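Long-range contacts in mandelate racemase/muconate lactonizing enzyme (Polaromonas sp., PDB 2OG9), which probably catalyses racemisation or a related reaction at the carbon beside a carboxylate, as relatives in the enolase superfamily do, on a substrate not identified here: residues 13-18 and 90-95; 52-57 and 120-125; 174-179 and 348-353. One frame throughout, in Å; residues are numbered along the deposited sequence.

From the N terminus, residues 13-18 open contact 1 at the start of strand 15-26, and the chain then runs into strand 46-56, where residues 52-57 open contact 2. Contact 1 closes first, at the loop 90-95; contact 2 closes on helix 114-133, so the two loops cross. Both belong to the enolase-type N-terminal domain and touch, with Asp-13 OD2 reaching Thr-56 OG1 at the end of the neighbouring strand and Arg-14 O reaching Ala-57 N just beyond it. Contact 3 follows in series within the barrel domain, closing a 168-residue excursion between the end of helix 163-175 and strand 350-351; its centre lies about 32 Å from that of contact 2.

Contact 1 of 3, residues 13-18 and 90-95; sequences DRITWV and EDPSDI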
loop_
_atom_site.group_PDB
_atom_site.type_symbol
_atom_site.label_atom_id
_atom_site.label_comp_id
_atom_site.label_asym_id
_atom_site.label_seq_id
_atom_site.Cartn_x
_atom_site.Cartn_y
_atom_site.Cartn_z
ATOM N N ASP A 13 9.812 45.397 -15.607
ATOM C CA ASP A 13 10.875 46.255 -15.103
ATOM C C ASP A 13 12.194 45.571 -15.457
ATOM O O ASP A 13 12.208 44.581 -16.189
ATOM C CB ASP A 13 10.758 46.385 -13.582
ATOM C CG ASP A 13 11.433 47.630 -13.045
ATOM O OD1 ASP A 13 12.299 48.202 -13.748
ATOM O OD2 ASP A 13 11.098 48.029 -11.908
ATOM N N ARG A 14 13.295 46.087 -14.929
ATOM C CA ARG A 14 14.597 45.503 -15.199
ATOM C C ARG A 14 15.555 45.790 -14.045
ATOM O O ARG A 14 15.726 46.938 -13.641
ATOM C CB ARG A 14 15.154 46.072 -16.506
ATOM C CG ARG A 14 16.376 45.354 -17.033
ATOM C CD ARG A 14 17.520 46.336 -17.221
ATOM N NE ARG A 14 17.109 47.494 -18.014
ATOM C CZ ARG A 14 17.805 48.624 -18.099
ATOM N NH1 ARG A 14 18.948 48.752 -17.441
ATOM N NH2 ARG A 14 17.350 49.632 -18.833
ATOM N N ILE A 15 16.163 44.735 -13.511
ATOM C CA ILE A 15 17.106 44.855 -12.404
ATOM C C ILE A 15 18.397 45.487 -12.912
ATOM O O ILE A 15 18.982 45.016 -13.885
ATOM C CB ILE A 15 17.431 43.465 -11.798
ATOM C CG1 ILE A 15 16.150 42.837 -11.231
ATOM C CG2 ILE A 15 18.517 43.599 -10.734
ATOM C CD1 ILE A 15 16.324 41.423 -10.684
ATOM N N THR A 16 18.850 46.542 -12.245
ATOM C CA THR A 16 20.061 47.223 -12.678
ATOM C C THR A 16 21.176 47.255 -11.642
ATOM O O THR A 16 22.337 47.457 -11.987
ATOM C CB THR A 16 19.741 48.675 -13.098
ATOM O OG1 THR A 16 19.096 49.356 -12.017
ATOM C CG2 THR A 16 18.817 48.687 -14.309
ATOM N N TRP A 17 20.835 47.035 -10.377
ATOM C CA TRP A 17 21.830 47.088 -9.313
ATOM C C TRP A 17 21.514 46.083 -8.218
ATOM O O TRP A 17 20.352 45.852 -7.896
ATOM C CB TRP A 17 21.848 48.500 -8.710
ATOM C CG TRP A 17 22.850 48.720 -7.608
ATOM C CD1 TRP A 17 24.196 48.918 -7.747
ATOM C CD2 TRP A 17 22.573 48.825 -6.203
ATOM N NE1 TRP A 17 24.770 49.147 -6.519
ATOM C CE2 TRP A 17 23.798 49.095 -5.554
ATOM C CE3 TRP A 17 21.409 48.716 -5.431
ATOM C CZ2 TRP A 17 23.892 49.263 -4.168
ATOM C CZ3 TRP A 17 21.500 48.882 -4.051
ATOM C CH2 TRP A 17 22.735 49.153 -3.435
ATOM N N VAL A 18 22.554 45.488 -7.651
ATOM C CA VAL A 18 22.390 44.520 -6.573
ATOM C C VAL A 18 23.542 44.677 -5.596
ATOM O O VAL A 18 24.694 44.793 -6.006
ATOM C CB VAL A 18 22.401 43.061 -7.098
ATOM C CG1 VAL A 18 22.246 42.096 -5.939
ATOM C CG2 VAL A 18 21.286 42.850 -8.107
ATOM N N GLU A 90 17.358 41.332 -15.619
ATOM C CA GLU A 90 16.158 40.505 -15.516
ATOM C C GLU A 90 14.934 41.246 -14.987
ATOM O O GLU A 90 15.049 42.234 -14.260
ATOM C CB GLU A 90 16.431 39.298 -14.612
ATOM C CG GLU A 90 17.456 38.311 -15.146
ATOM C CD GLU A 90 16.936 37.509 -16.324
ATOM O OE1 GLU A 90 15.703 37.386 -16.470
ATOM O OE2 GLU A 90 17.761 36.984 -17.100
ATOM N N ASP A 91 13.758 40.746 -15.359
ATOM C CA ASP A 91 12.489 41.319 -14.920
ATOM C C ASP A 91 12.279 40.849 -13.472
ATOM O O ASP A 91 12.062 39.664 -13.227
ATOM C CB ASP A 91 11.354 40.795 -15.809
ATOM C CG ASP A 91 10.037 41.501 -15.554
ATOM O OD1 ASP A 91 9.845 42.013 -14.431
ATOM O OD2 ASP A 91 9.189 41.531 -16.472
ATOM N N PRO A 92 12.334 41.775 -12.498
ATOM C CA PRO A 92 12.155 41.426 -11.086
ATOM C C PRO A 92 10.824 40.777 -10.714
ATOM O O PRO A 92 10.723 40.128 -9.670
ATOM C CB PRO A 92 12.366 42.762 -10.371
ATOM C CG PRO A 92 11.811 43.746 -11.366
ATOM C CD PRO A 92 12.415 43.240 -12.664
ATOM N N SER A 93 9.806 40.940 -11.557
ATOM C CA SER A 93 8.495 40.364 -11.266
ATOM C C SER A 93 8.428 38.846 -11.456
ATOM O O SER A 93 7.557 38.191 -10.892
ATOM C CB SER A 93 7.415 41.033 -12.128
ATOM O OG SER A 93 7.147 42.358 -11.684
ATOM N N ASP A 94 9.338 38.289 -12.246
ATOM C CA ASP A 94 9.354 36.847 -12.494
ATOM C C ASP A 94 10.200 36.179 -11.414
ATOM O O ASP A 94 11.246 35.578 -11.685
ATOM C CB ASP A 94 9.923 36.571 -13.889
ATOM C CG ASP A 94 9.061 37.153 -14.989
ATOM O OD1 ASP A 94 7.838 37.286 -14.775
ATOM O OD2 ASP A 94 9.592 37.461 -16.078
ATOM N N ILE A 95 9.716 36.289 -10.180
ATOM C CA ILE A 95 10.414 35.780 -9.012
ATOM C C ILE A 95 10.791 34.306 -9.024
ATOM O O ILE A 95 11.959 33.969 -8.812
ATOM C CB ILE A 95 9.611 36.102 -7.730
ATOM C CG1 ILE A 95 9.311 37.607 -7.690
ATOM C CG2 ILE A 95 10.397 35.679 -6.492
ATOM C CD1 ILE A 95 8.662 38.084 -6.394
#
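Ile-15 and Glu-90 meet through their backbones: Ile-15 N donates to Glu-90 O at 2.8 Å, with 160° at the hydrogen. Arg-14 CA approaches the same oxygen at 3.4 Å as a CA-H...O contact. The tight part lies beside this bond, where Pro-92 packs against two side chains. Its CG rests on Asp-13 CB at 3.6 Å, and its CB meets Ile-15 CG1 at 3.9 Å, proline and isoleucine running in opposite senses. Asp-13 O, buried here, has no hydrogen-bond partner and is approached by Asp-91 CA at 3.5 Å. OD2 of Asp-13 pairs with Arg-133 and Thr-56, while OD1 takes Arg-14 N and Gly-58 N. On the looser side, the CB of Arg-14 points away from the loop and the residue is exposed to solvent, and Glu-90 pairs with Lys-101. Asp-91 has CG anti to its backbone N (chi1 -171°), and its OD1 takes Ser-93 N from above the carboxylate plane at 3.1 Å, while OD2 binds Ser-12 N and Lys-140 of the second subunit. An alanine here would probably leave Ser-93 N and Ser-12 N without these acceptors and Lys-140 of that subunit without one of its charge partners. The loop thus combines an Asx turn with a type I beta turn from Asp-91 to Asp-94, leading into helix 95-104 and bound to the first strand of the N-terminal domain's antiparallel sheet.

Contact 2 of 3, residues 52-57 and 120-125; sequences AEIETA and GAFDVA
Ile-54 and Phe-122 both set CG1 or CG anti to the carbonyl carbon (chi1 -62° and -63°), and Ile-54 then runs on extended, which carries its CD1 across to the helix. That methyl lies 3.7 Å from Phe-122 O and 3.8 Å from Ala-125 CB, and it sits at the edge of the phenyl ring, near the ring plane. Two residues earlier on the strand, Ala-52 CB enters between Ala-121 and Phe-122: it is 3.6 Å from Ala-121 O, 3.8 Å from Ala-121 CB and 3.8 Å from Phe-122 CD1, meeting the ring obliquely. Ala-125 CB also touches the strand backbone, at 3.8 Å from Ala-52 O. With alanine at Ala-52, Ala-121 and Ala-125, the strand and helix segments come within 7.5 Å axis to axis, inclined at 45°. All five touching residues are buried, and their contacts are van der Waals throughout, so the fit rests on shape. The alternate strand residues turn to the other face of the sheet, where Glu-53 pairs with Arg-19 and Glu-55 with Arg-384. Leu-126 of the same helix adds to the cover over Ile-54. Phe-122 reaches further, touching Val-18 and Ile-20 of strand 15-26 and Leu-102 of helix 95-104, while Asp-123 bonds to Thr-296 of helix 295-307; helix 114-133 therefore lies between the antiparallel sheet, its companion helix and the barrel.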
loop_
_atom_site.group_PDB
_atom_site.type_symbol
_atom_site.label_atom_id
_atom_site.label_comp_id
_atom_site.label_asym_id
_atom_site.label_seq_id
_atom_site.Cartn_x
_atom_site.Cartn_y
_atom_site.Cartn_z
ATOM N N ALA A 52 20.531 41.386 1.076
ATOM C CA ALA A 52 20.535 41.572 -0.366
ATOM C C ALA A 52 19.651 42.770 -0.661
ATOM O O ALA A 52 18.523 42.867 -0.156
ATOM C CB ALA A 52 19.992 40.336 -1.074
ATOM N N GLU A 53 20.182 43.694 -1.456
ATOM C CA GLU A 53 19.454 44.890 -1.857
ATOM C C GLU A 53 19.366 44.845 -3.373
ATOM O O GLU A 53 20.361 44.583 -4.056
ATOM C CB GLU A 53 20.200 46.150 -1.414
ATOM C CG GLU A 53 20.226 46.358 0.093
ATOM C CD GLU A 53 21.226 47.424 0.511
ATOM O OE1 GLU A 53 22.373 47.070 0.863
ATOM O OE2 GLU A 53 20.868 48.619 0.471
ATOM N N ILE A 54 18.169 45.081 -3.892
ATOM C CA ILE A 54 17.937 45.054 -5.329
ATOM C C ILE A 54 17.213 46.327 -5.755
ATOM O O ILE A 54 16.259 46.763 -5.101
ATOM C CB ILE A 54 17.075 43.820 -5.726
ATOM C CG1 ILE A 54 17.821 42.526 -5.380
ATOM C CG2 ILE A 54 16.759 43.851 -7.213
ATOM C CD1 ILE A 54 17.011 41.260 -5.662
ATOM N N GLU A 55 17.672 46.921 -6.850
ATOM C CA GLU A 55 17.068 48.139 -7.380
ATOM C C GLU A 55 16.909 47.995 -8.889
ATOM O O GLU A 55 17.703 47.317 -9.539
ATOM C CB GLU A 55 17.930 49.356 -7.016
ATOM C CG GLU A 55 17.736 49.803 -5.569
ATOM C CD GLU A 55 18.665 50.933 -5.146
ATOM O OE1 GLU A 55 19.034 51.771 -5.999
ATOM O OE2 GLU A 55 19.012 50.990 -3.946
ATOM N N THR A 56 15.882 48.631 -9.444
ATOM C CA THR A 56 15.597 48.516 -10.871
ATOM C C THR A 56 15.651 49.831 -11.642
ATOM O O THR A 56 15.682 50.911 -11.055
ATOM C CB THR A 56 14.202 47.919 -11.089
ATOM O OG1 THR A 56 13.212 48.875 -10.687
ATOM C CG2 THR A 56 14.030 46.643 -10.259
ATOM N N ALA A 57 15.637 49.721 -12.968
ATOM C CA ALA A 57 15.671 50.891 -13.837
ATOM C C ALA A 57 14.443 51.752 -13.559
ATOM O O ALA A 57 14.459 52.964 -13.762
ATOM C CB ALA A 57 15.683 50.453 -15.299
ATOM N N GLY A 120 17.849 32.751 -1.481
ATOM C CA GLY A 120 16.737 33.235 -0.679
ATOM C C GLY A 120 16.825 34.700 -0.285
ATOM O O GLY A 120 15.799 35.361 -0.162
ATOM N N ALA A 121 18.033 35.212 -0.074
ATOM C CA ALA A 121 18.182 36.618 0.294
ATOM C C ALA A 121 17.663 37.479 -0.852
ATOM O O ALA A 121 16.979 38.487 -0.625
ATOM C CB ALA A 121 19.643 36.946 0.579
ATOM N N PHE A 122 17.986 37.071 -2.082
ATOM C CA PHE A 122 17.549 37.792 -3.273
ATOM C C PHE A 122 16.045 37.606 -3.447
ATOM O O PHE A 122 15.324 38.548 -3.762
ATOM C CB PHE A 122 18.264 37.260 -4.530
ATOM C CG PHE A 122 19.761 37.448 -4.517
ATOM C CD1 PHE A 122 20.316 38.720 -4.443
ATOM C CD2 PHE A 122 20.614 36.347 -4.571
ATOM C CE1 PHE A 122 21.707 38.894 -4.422
ATOM C CE2 PHE A 122 22.006 36.510 -4.551
ATOM C CZ PHE A 122 22.551 37.788 -4.475
ATOM N N ASP A 123 15.587 36.377 -3.244
ATOM C CA ASP A 123 14.174 36.040 -3.381
ATOM C C ASP A 123 13.311 36.908 -2.466
ATOM O O ASP A 123 12.286 37.439 -2.892
ATOM C CB ASP A 123 13.964 34.561 -3.042
ATOM C CG ASP A 123 12.552 34.093 -3.321
ATOM O OD1 ASP A 123 12.205 33.902 -4.505
ATOM O OD2 ASP A 123 11.786 33.905 -2.355
ATOM N N VAL A 124 13.723 37.057 -1.211
ATOM C CA VAL A 124 12.946 37.868 -0.281
ATOM C C VAL A 124 12.905 39.318 -0.755
ATOM O O VAL A 124 11.859 39.975 -0.718
ATOM C CB VAL A 124 13.535 37.814 1.142
ATOM C CG1 VAL A 124 12.755 38.745 2.059
ATOM C CG2 VAL A 124 13.461 36.390 1.680
ATOM N N ALA A 125 14.049 39.812 -1.207
ATOM C CA ALA A 125 14.142 41.178 -1.695
ATOM C C ALA A 125 13.189 41.385 -2.880
ATOM O O ALA A 125 12.527 42.418 -2.975
ATOM C CB ALA A 125 15.586 41.484 -2.103
#

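Contact 3 of 3, residues 174-179 and 348-353; sequences IERGIG and IEIRDG
Just past helix 163-175, Gly-177 closes a Schellman motif (phi 113°) and lies against Arg-351, with Gly-179 and Gly-353 backbone to backbone farther on, their CA atoms 3.5 Å apart. Side chains join through Ile-350, whose CG1 stands between its backbone N and carbonyl carbon (chi1 63°), facing the helix end. The tip of the chain does most of the touching: CD1 packs on Ile-178 CD1 at 3.5 Å, reaches Arg-176 O at 3.6 Å and passes Arg-176 NE at 4.1 Å. The two isoleucines cross obliquely; although the CB of Ile-178 points away, its CD1 returns to Ile-350. Ile-350 also touches Met-355 of the adjoining strand 354-356 and His-336. Residues 350-356 form a tight antiparallel hairpin turning at Asp-352 and Gly-353, both with positive phi; Gly-353 pairs further with Cys-151. Glycine suits all three backbone sites: a CB on Gly-177 would crowd the carbonyl oxygen of Arg-176 and press on Arg-351 CA, one on Gly-179 would collide with Gly-353 O, and one on Gly-353 would come tight against Gly-179 CA. The polar link from Gly-353 N to Gly-177 O is weak and its geometry less sure. Cohesion here therefore appears to come chiefly from close glycine backbones and one pair of isoleucine methyls, at the partly exposed turn between helix 163-175 and barrel strand 181-184.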
loop_
_atom_site.group_PDB
_atom_site.type_symbol
_atom_site.label_atom_id
_atom_site.label_comp_id
_atom_site.label_asym_id
_atom_site.label_seq_id
_atom_site.Cartn_x
_atom_site.Cartn_y
_atom_site.Cartn_z
ATOM N N ILE A 174 3.991 37.685 29.769
ATOM C CA ILE A 174 2.546 37.581 29.668
ATOM C C ILE A 174 1.890 38.940 29.903
ATOM O O ILE A 174 0.932 39.300 29.216
ATOM C CB ILE A 174 1.992 36.562 30.684
ATOM C CG1 ILE A 174 2.562 35.172 30.384
ATOM C CG2 ILE A 174 0.478 36.529 30.620
ATOM C CD1 ILE A 174 2.231 34.659 28.993
ATOM N N GLU A 175 2.414 39.700 30.863
ATOM C CA GLU A 175 1.853 41.011 31.168
ATOM C C GLU A 175 2.117 42.007 30.042
ATOM O O GLU A 175 1.406 43.005 29.911
ATOM C CB GLU A 175 2.408 41.549 32.497
ATOM C CG GLU A 175 3.871 41.971 32.475
ATOM C CD GLU A 175 4.387 42.348 33.858
ATOM O OE1 GLU A 175 4.375 41.475 34.754
ATOM O OE2 GLU A 175 4.804 43.513 34.050
ATOM N N ARG A 176 3.132 41.736 29.227
ATOM C CA ARG A 176 3.452 42.623 28.116
ATOM C C ARG A 176 2.660 42.242 26.861
ATOM O O ARG A 176 2.755 42.910 25.833
ATOM C CB ARG A 176 4.956 42.597 27.818
ATOM C CG ARG A 176 5.464 41.259 27.337
ATOM C CD ARG A 176 6.974 41.242 27.126
ATOM N NE ARG A 176 7.406 42.121 26.044
ATOM C CZ ARG A 176 8.601 42.052 25.467
ATOM N NH1 ARG A 176 9.481 41.142 25.866
ATOM N NH2 ARG A 176 8.918 42.894 24.491
ATOM N N GLY A 177 1.885 41.164 26.943
ATOM C CA GLY A 177 1.079 40.768 25.801
ATOM C C GLY A 177 1.413 39.476 25.074
ATOM O O GLY A 177 0.719 39.126 24.119
ATOM N N ILE A 178 2.457 38.769 25.500
ATOM C CA ILE A 178 2.827 37.514 24.845
ATOM C C ILE A 178 1.696 36.503 25.018
ATOM O O ILE A 178 1.059 36.451 26.067
ATOM C CB ILE A 178 4.140 36.940 25.428
ATOM C CG1 ILE A 178 5.303 37.893 25.130
ATOM C CG2 ILE A 178 4.442 35.579 24.810
ATOM C CD1 ILE A 178 5.641 38.025 23.646
ATOM N N GLY A 179 1.450 35.699 23.987
ATOM C CA GLY A 179 0.365 34.732 24.054
ATOM C C GLY A 179 0.708 33.312 24.469
ATOM O O GLY A 179 -0.177 32.461 24.533
ATOM N N ILE A 348 8.108 45.169 15.717
ATOM C CA ILE A 348 6.857 44.423 15.716
ATOM C C ILE A 348 6.098 44.791 16.990
ATOM O O ILE A 348 6.699 44.953 18.051
ATOM C CB ILE A 348 7.112 42.896 15.724
ATOM C CG1 ILE A 348 7.870 42.481 14.456
ATOM C CG2 ILE A 348 5.794 42.150 15.849
ATOM C CD1 ILE A 348 7.095 42.690 13.172
ATOM N N GLU A 349 4.785 44.925 16.884
ATOM C CA GLU A 349 3.978 45.268 18.041
ATOM C C GLU A 349 3.184 44.053 18.490
ATOM O O GLU A 349 2.661 43.308 17.664
ATOM C CB GLU A 349 3.022 46.406 17.692
ATOM C CG GLU A 349 2.496 47.157 18.899
ATOM C CD GLU A 349 1.686 48.378 18.512
ATOM O OE1 GLU A 349 2.106 49.092 17.576
ATOM O OE2 GLU A 349 0.640 48.628 19.146
ATOM N N ILE A 350 3.101 43.850 19.802
ATOM C CA ILE A 350 2.344 42.730 20.333
ATOM C C ILE A 350 1.304 43.226 21.327
ATOM O O ILE A 350 1.534 44.189 22.062
ATOM C CB ILE A 350 3.245 41.697 21.051
ATOM C CG1 ILE A 350 3.911 42.337 22.270
ATOM C CG2 ILE A 350 4.287 41.147 20.084
ATOM C CD1 ILE A 350 4.630 41.344 23.166
ATOM N N ARG A 351 0.151 42.572 21.332
ATOM C CA ARG A 351 -0.905 42.934 22.255
ATOM C C ARG A 351 -1.947 41.839 22.353
ATOM O O ARG A 351 -2.285 41.184 21.365
ATOM C CB ARG A 351 -1.559 44.256 21.845
ATOM C CG ARG A 351 -2.279 44.243 20.515
ATOM C CD ARG A 351 -2.701 45.658 20.140
ATOM N NE ARG A 351 -3.516 45.699 18.930
ATOM C CZ ARG A 351 -3.764 46.806 18.238
ATOM N NH1 ARG A 351 -3.256 47.966 18.637
ATOM N NH2 ARG A 351 -4.520 46.754 17.148
ATOM N N ASP A 352 -2.437 41.634 23.569
ATOM C CA ASP A 352 -3.451 40.630 23.833
ATOM C C ASP A 352 -3.107 39.238 23.306
ATOM O O ASP A 352 -3.972 38.535 22.788
ATOM C CB ASP A 352 -4.792 41.095 23.265
ATOM C CG ASP A 352 -5.270 42.384 23.908
ATOM O OD1 ASP A 352 -5.187 42.480 25.149
ATOM O OD2 ASP A 352 -5.726 43.292 23.179
ATOM N N GLY A 353 -1.841 38.853 23.445
ATOM C CA GLY A 353 -1.401 37.533 23.013
ATOM C C GLY A 353 -1.117 37.329 21.533
ATOM O O GLY A 353 -0.866 36.197 21.100
#